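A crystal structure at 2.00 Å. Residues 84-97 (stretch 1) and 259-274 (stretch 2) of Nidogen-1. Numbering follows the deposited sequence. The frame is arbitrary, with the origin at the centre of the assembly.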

# COMPACT_ATOMS: atom_id res chain seq x y z
N HIS A 84 10.33 -3.91 4.35
CA HIS A 84 9.78 -5.19 3.92
C HIS A 84 9.24 -5.06 2.49
O HIS A 84 9.26 -6.02 1.73
N GLY A 85 8.74 -3.88 2.16
CA GLY A 85 8.23 -3.62 0.83
C GLY A 85 6.80 -4.03 0.49
O GLY A 85 6.37 -3.87 -0.65
N ARG A 86 6.05 -4.55 1.46
CA ARG A 86 4.68 -4.96 1.16
C ARG A 86 3.63 -4.08 1.83
O ARG A 86 3.64 -3.89 3.05
N SER A 87 2.72 -3.52 1.03
CA SER A 87 1.67 -2.67 1.58
C SER A 87 0.32 -3.37 1.51
O SER A 87 -0.04 -3.93 0.47
N TYR A 88 -0.40 -3.35 2.62
CA TYR A 88 -1.72 -3.98 2.73
C TYR A 88 -2.75 -2.89 2.98
O TYR A 88 -2.67 -2.17 3.98
N THR A 89 -3.74 -2.76 2.10
CA THR A 89 -4.75 -1.72 2.26
C THR A 89 -6.18 -2.26 2.34
O THR A 89 -6.55 -3.17 1.59
N ALA A 90 -6.97 -1.69 3.25
CA ALA A 90 -8.37 -2.08 3.43
C ALA A 90 -9.24 -0.84 3.34
O ALA A 90 -8.94 0.19 3.95
N ILE A 91 -10.33 -0.94 2.59
CA ILE A 91 -11.25 0.17 2.42
C ILE A 91 -12.64 -0.37 2.70
O ILE A 91 -13.16 -1.18 1.93
N SER A 92 -13.26 0.04 3.80
CA SER A 92 -14.57 -0.51 4.10
C SER A 92 -15.73 0.41 4.30
O SER A 92 -15.63 1.48 4.90
N THR A 93 -16.85 -0.12 3.83
CA THR A 93 -18.16 0.47 3.77
C THR A 93 -18.10 0.91 2.32
O THR A 93 -18.16 2.09 1.99
N ILE A 94 -17.90 -0.09 1.46
CA ILE A 94 -17.86 0.10 0.02
C ILE A 94 -19.05 -0.71 -0.48
O ILE A 94 -19.10 -1.92 -0.28
N PRO A 95 -20.03 -0.04 -1.12
CA PRO A 95 -21.25 -0.65 -1.66
C PRO A 95 -20.99 -1.74 -2.70
O PRO A 95 -20.07 -1.62 -3.51
N GLU A 96 -21.81 -2.79 -2.67
CA GLU A 96 -21.68 -3.90 -3.61
C GLU A 96 -21.89 -3.40 -5.03
O GLU A 96 -21.45 -4.03 -5.99
N THR A 97 -22.58 -2.28 -5.16
CA THR A 97 -22.87 -1.69 -6.46
C THR A 97 -21.62 -1.15 -7.16
O THR A 97 -21.65 -0.85 -8.35
N LEU A 259 -9.19 -7.88 -3.83
CA LEU A 259 -10.36 -8.65 -3.40
C LEU A 259 -11.48 -7.79 -2.84
O LEU A 259 -11.23 -6.80 -2.17
N TYR A 260 -12.72 -8.16 -3.14
CA TYR A 260 -13.86 -7.44 -2.59
C TYR A 260 -14.78 -8.45 -1.93
O TYR A 260 -15.19 -9.43 -2.56
N ASN A 261 -15.08 -8.23 -0.66
CA ASN A 261 -15.96 -9.13 0.08
C ASN A 261 -17.30 -8.45 0.33
O ASN A 261 -17.38 -7.43 1.02
N LYS A 262 -18.34 -9.03 -0.24
CA LYS A 262 -19.70 -8.52 -0.13
C LYS A 262 -20.23 -8.56 1.31
O LYS A 262 -20.92 -7.64 1.74
N GLU A 263 -19.90 -9.63 2.03
CA GLU A 263 -20.37 -9.79 3.41
C GLU A 263 -19.94 -8.67 4.35
O GLU A 263 -20.76 -8.15 5.10
N GLU A 264 -18.66 -8.31 4.31
CA GLU A 264 -18.17 -7.24 5.18
C GLU A 264 -18.05 -5.93 4.40
O GLU A 264 -17.65 -4.91 4.95
N ARG A 265 -18.43 -5.97 3.12
CA ARG A 265 -18.36 -4.80 2.25
C ARG A 265 -17.00 -4.13 2.37
O ARG A 265 -16.90 -2.93 2.64
N ILE A 266 -15.96 -4.91 2.14
CA ILE A 266 -14.61 -4.39 2.24
C ILE A 266 -13.79 -4.67 1.00
O ILE A 266 -13.84 -5.76 0.43
N LEU A 267 -13.05 -3.66 0.56
CA LEU A 267 -12.20 -3.74 -0.62
C LEU A 267 -10.76 -3.86 -0.11
O LEU A 267 -10.33 -3.07 0.73
N ARG A 268 -10.02 -4.85 -0.61
CA ARG A 268 -8.64 -5.08 -0.19
C ARG A 268 -7.63 -5.09 -1.34
O ARG A 268 -7.87 -5.68 -2.40
N TYR A 269 -6.49 -4.42 -1.12
CA TYR A 269 -5.41 -4.34 -2.11
C TYR A 269 -4.08 -4.67 -1.42
O TYR A 269 -3.82 -4.16 -0.33
N ALA A 270 -3.25 -5.50 -2.05
CA ALA A 270 -1.95 -5.83 -1.47
C ALA A 270 -0.91 -5.96 -2.57
O ALA A 270 -1.18 -6.53 -3.63
N LEU A 271 0.28 -5.41 -2.34
CA LEU A 271 1.36 -5.50 -3.30
C LEU A 271 2.77 -5.29 -2.72
O LEU A 271 2.94 -4.65 -1.67
N SER A 272 3.76 -5.87 -3.39
CA SER A 272 5.15 -5.78 -2.97
C SER A 272 5.92 -4.81 -3.87
O SER A 272 5.74 -4.82 -5.09
N ASN A 273 6.77 -3.99 -3.26
CA ASN A 273 7.50 -2.95 -3.99
C ASN A 273 8.99 -2.79 -3.69
O ASN A 273 9.41 -2.90 -2.54
N SER A 274 9.76 -2.50 -4.74
CA SER A 274 11.20 -2.24 -4.67
C SER A 274 11.48 -1.02 -5.55
O SER A 274 10.91 -0.91 -6.64

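The shortest side-chain hydrogen bond between the two stretches is Y260 OH to I94 O, 2.7 Å, with the hydroxyl donating; Y260 (chi1 t) points toward stretch 1, and the carbonyl lies at its ring edge. R86, t at chi1 to chi3, is extended, and its end comes nearer to stretch 2, where NH1 donates to S272 OG (3.0 Å, N-H...O angle 139°), while A270 CB covers one guanidinium face, 3.7 Å from R86 NH2. S92 OG (chi1 t) donates to R265 O at 3.1 Å. E96 OE2 and R265 NH2, 2.9 Å apart, form a salt bridge resting on charge alone, because the oxygen sits well out of the guanidinium plane; its modelled position is less certain. N273 ND2 adds a weak bond to G85 O at 3.5 Å.

Water 1 joins the face of S87 (p) and T89 (m), lying 3.0 Å from S87 OG and 2.7 Å from T89 OG1. Water 2 accepts from R268 NH1 (2.9 Å) and donates weakly to T89 O (3.0 Å).

Bridge pairing places I91 (m, t) beside L267 (t, p), CB to CB 4.2 Å, and I91 CD1 reaches Y269 CE1 at 4.0 Å. On the other face, A90 CB meets I266 CD1 at 3.8 Å. Beyond the strand, I94 (m, m) turns sideways, setting CG2 3.8 Å from Y260 CE1 and CG1 4.4 Å from L267 CB.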

# COMPACT_ATOMS: atom_id res chain seq x y z
CB HIS A 84 8.65 -5.66 4.86
CG HIS A 84 9.14 -6.26 6.14
ND1 HIS A 84 8.40 -7.17 6.87
CD2 HIS A 84 10.28 -6.05 6.85
CE1 HIS A 84 9.06 -7.49 7.97
NE2 HIS A 84 10.20 -6.82 7.98
CB ARG A 86 4.47 -6.43 1.56
CG ARG A 86 3.20 -7.06 1.00
CD ARG A 86 3.28 -8.59 1.03
NE ARG A 86 2.05 -9.23 0.57
CZ ARG A 86 1.59 -9.19 -0.67
NH1 ARG A 86 2.24 -8.53 -1.62
NH2 ARG A 86 0.45 -9.81 -0.97
CB SER A 87 1.60 -1.34 0.83
OG SER A 87 1.26 -1.53 -0.53
CB TYR A 88 -1.75 -4.97 3.89
CG TYR A 88 -0.69 -6.05 3.87
CD1 TYR A 88 0.64 -5.76 4.19
CD2 TYR A 88 -1.02 -7.38 3.57
CE1 TYR A 88 1.61 -6.77 4.23
CE2 TYR A 88 -0.06 -8.39 3.60
CZ TYR A 88 1.25 -8.07 3.94
OH TYR A 88 2.21 -9.07 3.98
CB THR A 89 -4.67 -0.69 1.10
OG1 THR A 89 -3.37 -0.09 1.08
CG2 THR A 89 -5.72 0.41 1.27
CB ALA A 90 -8.56 -2.76 4.78
CB ILE A 91 -11.15 0.74 0.99
CG1 ILE A 91 -9.70 1.17 0.71
CG2 ILE A 91 -12.11 1.91 0.83
CD1 ILE A 91 -9.40 1.57 -0.73
CB SER A 92 -14.52 -1.45 5.29
OG SER A 92 -15.80 -2.04 5.45
CB THR A 93 -18.36 1.68 4.71
OG1 THR A 93 -17.40 2.70 4.43
CG2 THR A 93 -18.25 1.22 6.17
CB ILE A 94 -16.56 -0.45 -0.61
CG1 ILE A 94 -15.38 0.51 -0.34
CG2 ILE A 94 -16.74 -0.63 -2.11
CD1 ILE A 94 -15.50 1.85 -1.06
CB PRO A 95 -21.98 0.54 -2.29
CG PRO A 95 -21.46 1.72 -1.51
CD PRO A 95 -20.00 1.40 -1.39
CB GLU A 96 -22.72 -4.98 -3.31
CG GLU A 96 -23.35 -4.91 -1.93
CD GLU A 96 -24.20 -3.66 -1.74
OE1 GLU A 96 -25.11 -3.43 -2.57
OE2 GLU A 96 -23.96 -2.92 -0.76
CB THR A 97 -23.88 -0.53 -6.33
OG1 THR A 97 -23.42 0.39 -5.34
CG2 THR A 97 -25.25 -1.07 -5.93
CB LEU A 259 -9.92 -9.66 -2.32
CG LEU A 259 -10.96 -10.47 -1.52
CD1 LEU A 259 -10.26 -11.62 -0.83
CD2 LEU A 259 -11.66 -9.58 -0.48
CB TYR A 260 -14.65 -6.69 -3.67
CG TYR A 260 -15.90 -6.04 -3.10
CD1 TYR A 260 -15.81 -4.97 -2.20
CD2 TYR A 260 -17.17 -6.55 -3.38
CE1 TYR A 260 -16.95 -4.43 -1.59
CE2 TYR A 260 -18.31 -6.03 -2.77
CZ TYR A 260 -18.19 -4.97 -1.88
OH TYR A 260 -19.32 -4.46 -1.29
CB ASN A 261 -15.32 -9.56 1.40
CG ASN A 261 -16.20 -10.50 2.19
OD1 ASN A 261 -17.11 -10.07 2.90
ND2 ASN A 261 -15.96 -11.80 2.05
CB LYS A 262 -20.61 -9.33 -1.05
CG LYS A 262 -22.05 -8.87 -1.08
CD LYS A 262 -22.88 -9.77 -1.98
CE LYS A 262 -24.31 -9.26 -2.11
NZ LYS A 262 -25.02 -9.20 -0.80
CB GLU A 263 -19.90 -11.14 3.97
CG GLU A 263 -20.62 -12.34 3.38
CD GLU A 263 -20.50 -12.43 1.87
OE1 GLU A 263 -19.35 -12.46 1.37
OE2 GLU A 263 -21.54 -12.45 1.19
CB GLU A 264 -16.82 -7.63 5.80
CG GLU A 264 -16.89 -8.91 6.64
CD GLU A 264 -15.67 -9.14 7.52
OE1 GLU A 264 -15.58 -10.24 8.12
OE2 GLU A 264 -14.81 -8.24 7.64
CB ARG A 265 -19.46 -3.80 2.63
CG ARG A 265 -20.86 -4.31 2.36
CD ARG A 265 -21.88 -3.23 2.65
NE ARG A 265 -23.21 -3.60 2.19
CZ ARG A 265 -24.23 -2.75 2.10
NH1 ARG A 265 -24.07 -1.48 2.44
NH2 ARG A 265 -25.41 -3.18 1.68
CB ILE A 266 -13.90 -4.99 3.48
CG1 ILE A 266 -12.46 -4.49 3.56
CG2 ILE A 266 -13.96 -6.51 3.43
CD1 ILE A 266 -11.76 -4.86 4.86
CB LEU A 267 -12.38 -2.47 -1.45
CG LEU A 267 -11.68 -2.26 -2.79
CD1 LEU A 267 -12.12 -3.29 -3.82
CD2 LEU A 267 -12.00 -0.84 -3.27
CB ARG A 268 -8.54 -6.41 0.58
CG ARG A 268 -9.40 -6.47 1.86
CD ARG A 268 -9.31 -7.85 2.52
NE ARG A 268 -10.04 -7.92 3.78
CZ ARG A 268 -9.67 -7.29 4.90
NH1 ARG A 268 -8.58 -6.54 4.91
NH2 ARG A 268 -10.39 -7.41 6.01
CB TYR A 269 -5.30 -2.92 -2.69
CG TYR A 269 -6.50 -2.39 -3.43
CD1 TYR A 269 -6.99 -1.11 -3.15
CD2 TYR A 269 -7.11 -3.11 -4.46
CE1 TYR A 269 -8.03 -0.55 -3.88
CE2 TYR A 269 -8.16 -2.56 -5.20
CZ TYR A 269 -8.61 -1.28 -4.91
OH TYR A 269 -9.62 -0.71 -5.65
CB ALA A 270 -2.04 -7.13 -0.67
CB LEU A 271 1.14 -4.53 -4.48
CG LEU A 271 0.54 -3.12 -4.36
CD1 LEU A 271 0.55 -2.47 -5.75
CD2 LEU A 271 -0.87 -3.18 -3.84
CB SER A 272 5.78 -7.17 -3.01
OG SER A 272 5.14 -8.01 -2.06
CB ASN A 273 6.83 -1.60 -3.72
CG ASN A 273 5.35 -1.62 -4.01
OD1 ASN A 273 4.90 -1.14 -5.04
ND2 ASN A 273 4.57 -2.19 -3.08
CB SER A 274 12.02 -3.43 -5.18
OG SER A 274 12.09 -4.46 -4.22
O HOH W 1 -1.75 -1.42 -0.64
O HOH W 2 -6.24 -5.56 3.42